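PDB 4P1N: Atg1 tMIT from Kluyveromyces marxianus, which is the tandem MIT region of a serine/threonine protein kinase essential for autophagy, needed for autophagosome formation and cytoplasm-to-vacuole transport. Local coordinates for residues S16-F27 with W221-L231. Sequence-based numbering, arbitrary orientation.
Sequences SLSAKAFVMYSF and WMLEILLDEHL
Helix 16-27 and helix 221-227 cross at -107°, with axes 9.4 Å apart at their closest and K20 and W221 the nearest pair of CA atoms. W221 enters as a knob into the hole formed by S16, A19, K20 and V23. The methyl of A19 lies over one face of the indole, a CH-pi contact with CB 3.9 Å from the centroid of the W221 six-membered ring. The K20 chain crosses the indole at about a right angle and meets it at the edge, near its plane, with CE 3.8 Å from W221 CE3. CG of K20 stands anti to the carbonyl carbon (chi1 -69°) and the chain beyond is extended, which carries the aliphatic part past I225 and L231. Its NZ ends 4.0 Å from D228 OD2 and near the carboxylate of E224, both beyond salt-bridge distance. Further along, V23 CG1 meets M222 CG, and the bent side chain of M24 brings CE to I225 CD1; both pairs are modelled closer than carbons usually come, a shortness of doubtful exactness. The CE of M222 then reaches the ring of F27. Helix 184-204 adds R191 beside M222 and F27, and L137 of a second copy of the protein packs on A19 and V23. No hydrogen bond links the segments; thus the two MIT domains of Atg1 are joined here by apolar packing, with the K20 ammonium probably adding a loose attraction toward E224 and D228.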
# COMPACT_ATOMS: atom_id res chain seq x y z
N SER B 16 0.11 6.72 -10.15
CA SER B 16 1.22 7.65 -10.42
C SER B 16 1.73 8.37 -9.13
O SER B 16 2.92 8.46 -8.89
CB SER B 16 0.75 8.68 -11.47
OG SER B 16 1.72 9.69 -11.71
N LEU B 17 0.82 8.84 -8.30
CA LEU B 17 1.21 9.40 -7.02
C LEU B 17 1.81 8.37 -6.12
O LEU B 17 2.73 8.68 -5.39
CB LEU B 17 0.02 10.08 -6.30
CG LEU B 17 -0.39 11.35 -7.03
CD1 LEU B 17 -1.81 11.78 -6.64
CD2 LEU B 17 0.60 12.49 -6.77
N SER B 18 1.30 7.15 -6.17
CA SER B 18 1.78 6.06 -5.29
C SER B 18 3.17 5.61 -5.69
O SER B 18 3.98 5.22 -4.83
CB SER B 18 0.82 4.86 -5.31
OG SER B 18 -0.43 5.21 -4.76
N ALA B 19 3.46 5.67 -6.98
CA ALA B 19 4.83 5.45 -7.43
C ALA B 19 5.82 6.47 -6.87
O ALA B 19 6.94 6.15 -6.39
CB ALA B 19 4.88 5.45 -8.94
N LYS B 20 5.41 7.71 -6.93
CA LYS B 20 6.16 8.79 -6.32
C LYS B 20 6.32 8.66 -4.80
O LYS B 20 7.43 8.88 -4.25
CB LYS B 20 5.47 10.13 -6.63
CG LYS B 20 5.58 10.51 -8.11
CD LYS B 20 4.65 11.66 -8.51
CE LYS B 20 4.76 11.88 -10.01
NZ LYS B 20 3.78 12.90 -10.42
N ALA B 21 5.23 8.32 -4.10
CA ALA B 21 5.31 8.12 -2.65
C ALA B 21 6.24 6.97 -2.35
O ALA B 21 7.14 7.06 -1.50
CB ALA B 21 3.92 7.87 -2.07
N PHE B 22 6.13 5.92 -3.13
CA PHE B 22 6.96 4.74 -2.87
C PHE B 22 8.44 5.04 -2.97
O PHE B 22 9.24 4.63 -2.15
CB PHE B 22 6.59 3.60 -3.85
CG PHE B 22 7.44 2.38 -3.66
CD1 PHE B 22 7.13 1.46 -2.68
CD2 PHE B 22 8.63 2.21 -4.39
CE1 PHE B 22 7.92 0.33 -2.48
CE2 PHE B 22 9.42 1.08 -4.22
CZ PHE B 22 9.10 0.15 -3.24
N VAL B 23 8.82 5.73 -4.04
CA VAL B 23 10.22 6.04 -4.28
C VAL B 23 10.79 6.96 -3.19
O VAL B 23 11.91 6.81 -2.73
CB VAL B 23 10.35 6.63 -5.71
CG1 VAL B 23 11.64 7.34 -5.89
CG2 VAL B 23 10.25 5.51 -6.74
N MET B 24 9.99 7.89 -2.72
CA MET B 24 10.40 8.79 -1.68
C MET B 24 10.47 8.05 -0.32
O MET B 24 11.40 8.20 0.48
CB MET B 24 9.44 9.99 -1.67
CG MET B 24 9.99 11.23 -1.00
SD MET B 24 11.51 11.84 -1.78
CE MET B 24 11.05 11.81 -3.42
N TYR B 25 9.46 7.23 -0.05
CA TYR B 25 9.44 6.45 1.15
C TYR B 25 10.66 5.54 1.22
O TYR B 25 11.29 5.43 2.30
CB TYR B 25 8.13 5.67 1.25
CG TYR B 25 8.11 4.52 2.22
CD1 TYR B 25 7.79 4.72 3.52
CD2 TYR B 25 8.41 3.19 1.81
CE1 TYR B 25 7.79 3.69 4.42
CE2 TYR B 25 8.38 2.13 2.71
CZ TYR B 25 8.05 2.38 4.01
OH TYR B 25 8.01 1.37 4.95
N SER B 26 10.98 4.87 0.11
CA SER B 26 12.13 3.94 0.11
C SER B 26 13.46 4.71 0.34
O SER B 26 14.37 4.21 0.95
CB SER B 26 12.24 3.14 -1.18
OG SER B 26 10.98 2.63 -1.60
N PHE B 27 13.54 5.95 -0.14
CA PHE B 27 14.72 6.80 0.10
C PHE B 27 14.75 7.15 1.57
O PHE B 27 15.76 6.93 2.21
CB PHE B 27 14.68 8.02 -0.85
CG PHE B 27 15.90 8.91 -0.84
CD1 PHE B 27 17.16 8.47 -0.41
CD2 PHE B 27 15.80 10.21 -1.34
CE1 PHE B 27 18.28 9.32 -0.46
CE2 PHE B 27 16.90 11.05 -1.41
CZ PHE B 27 18.16 10.60 -0.98
N TRP B 221 10.70 9.55 -11.58
CA TRP B 221 9.68 9.80 -10.56
C TRP B 221 10.17 10.83 -9.56
O TRP B 221 9.44 11.75 -9.23
CB TRP B 221 9.30 8.55 -9.81
CG TRP B 221 8.57 7.54 -10.59
CD1 TRP B 221 8.94 6.23 -10.76
CD2 TRP B 221 7.32 7.71 -11.27
NE1 TRP B 221 7.99 5.58 -11.50
CE2 TRP B 221 6.99 6.45 -11.83
CE3 TRP B 221 6.43 8.76 -11.42
CZ2 TRP B 221 5.84 6.24 -12.53
CZ3 TRP B 221 5.27 8.56 -12.15
CH2 TRP B 221 4.98 7.31 -12.70
N MET B 222 11.42 10.69 -9.13
CA MET B 222 12.02 11.61 -8.13
C MET B 222 12.07 13.03 -8.60
O MET B 222 11.64 13.92 -7.89
CB MET B 222 13.42 11.16 -7.74
CG MET B 222 13.37 9.84 -6.98
SD MET B 222 15.00 9.32 -6.39
CE MET B 222 15.33 10.51 -5.13
N LEU B 223 12.57 13.24 -9.81
CA LEU B 223 12.68 14.58 -10.36
C LEU B 223 11.33 15.20 -10.70
O LEU B 223 11.18 16.44 -10.65
CB LEU B 223 13.59 14.60 -11.61
CG LEU B 223 15.06 14.26 -11.41
CD1 LEU B 223 15.78 14.16 -12.75
CD2 LEU B 223 15.71 15.30 -10.53
N GLU B 224 10.36 14.39 -11.09
CA GLU B 224 9.01 14.94 -11.34
C GLU B 224 8.40 15.54 -10.10
O GLU B 224 7.69 16.52 -10.15
CB GLU B 224 8.06 13.90 -11.93
CG GLU B 224 8.15 13.87 -13.43
CD GLU B 224 7.79 12.54 -14.02
OE1 GLU B 224 8.45 12.16 -15.01
OE2 GLU B 224 6.87 11.87 -13.49
N ILE B 225 8.73 14.96 -8.95
CA ILE B 225 8.28 15.51 -7.70
C ILE B 225 8.70 16.98 -7.60
O ILE B 225 7.91 17.83 -7.19
CB ILE B 225 8.82 14.68 -6.51
CG1 ILE B 225 8.09 13.34 -6.49
CG2 ILE B 225 8.62 15.41 -5.19
CD1 ILE B 225 8.81 12.29 -5.67
N LEU B 226 9.92 17.27 -8.03
CA LEU B 226 10.48 18.60 -7.94
C LEU B 226 9.91 19.58 -8.96
O LEU B 226 10.05 20.77 -8.79
CB LEU B 226 11.98 18.54 -8.10
CG LEU B 226 12.76 17.65 -7.13
CD1 LEU B 226 14.25 17.82 -7.35
CD2 LEU B 226 12.40 18.04 -5.70
N LEU B 227 9.31 19.06 -10.03
CA LEU B 227 8.69 19.88 -11.07
C LEU B 227 7.19 19.95 -10.90
O LEU B 227 6.53 20.64 -11.63
CB LEU B 227 9.01 19.33 -12.46
CG LEU B 227 10.49 19.37 -12.86
CD1 LEU B 227 10.69 18.67 -14.20
CD2 LEU B 227 10.99 20.80 -12.90
N ASP B 228 6.64 19.21 -9.94
CA ASP B 228 5.22 19.21 -9.74
C ASP B 228 4.83 20.30 -8.73
O ASP B 228 5.27 20.29 -7.57
CB ASP B 228 4.77 17.83 -9.25
CG ASP B 228 3.27 17.70 -9.16
OD1 ASP B 228 2.61 18.55 -8.54
OD2 ASP B 228 2.74 16.70 -9.68
N GLU B 229 3.97 21.21 -9.18
CA GLU B 229 3.58 22.36 -8.36
C GLU B 229 2.92 21.97 -7.05
O GLU B 229 3.18 22.60 -6.05
CB GLU B 229 2.68 23.35 -9.14
N HIS B 230 2.09 20.94 -7.06
CA HIS B 230 1.45 20.49 -5.83
C HIS B 230 2.39 19.66 -4.93
O HIS B 230 1.97 19.29 -3.86
CB HIS B 230 0.19 19.60 -6.07
CG HIS B 230 -0.46 19.74 -7.41
ND1 HIS B 230 -0.18 18.87 -8.46
CD2 HIS B 230 -1.41 20.59 -7.87
CE1 HIS B 230 -0.92 19.21 -9.51
NE2 HIS B 230 -1.67 20.25 -9.18
N LEU B 231 3.62 19.33 -5.39
CA LEU B 231 4.54 18.45 -4.63
C LEU B 231 5.92 19.06 -4.35
O LEU B 231 6.63 18.58 -3.47
CB LEU B 231 4.79 17.17 -5.40
CG LEU B 231 3.60 16.34 -5.83
CD1 LEU B 231 4.11 15.05 -6.48
CD2 LEU B 231 2.70 16.05 -4.65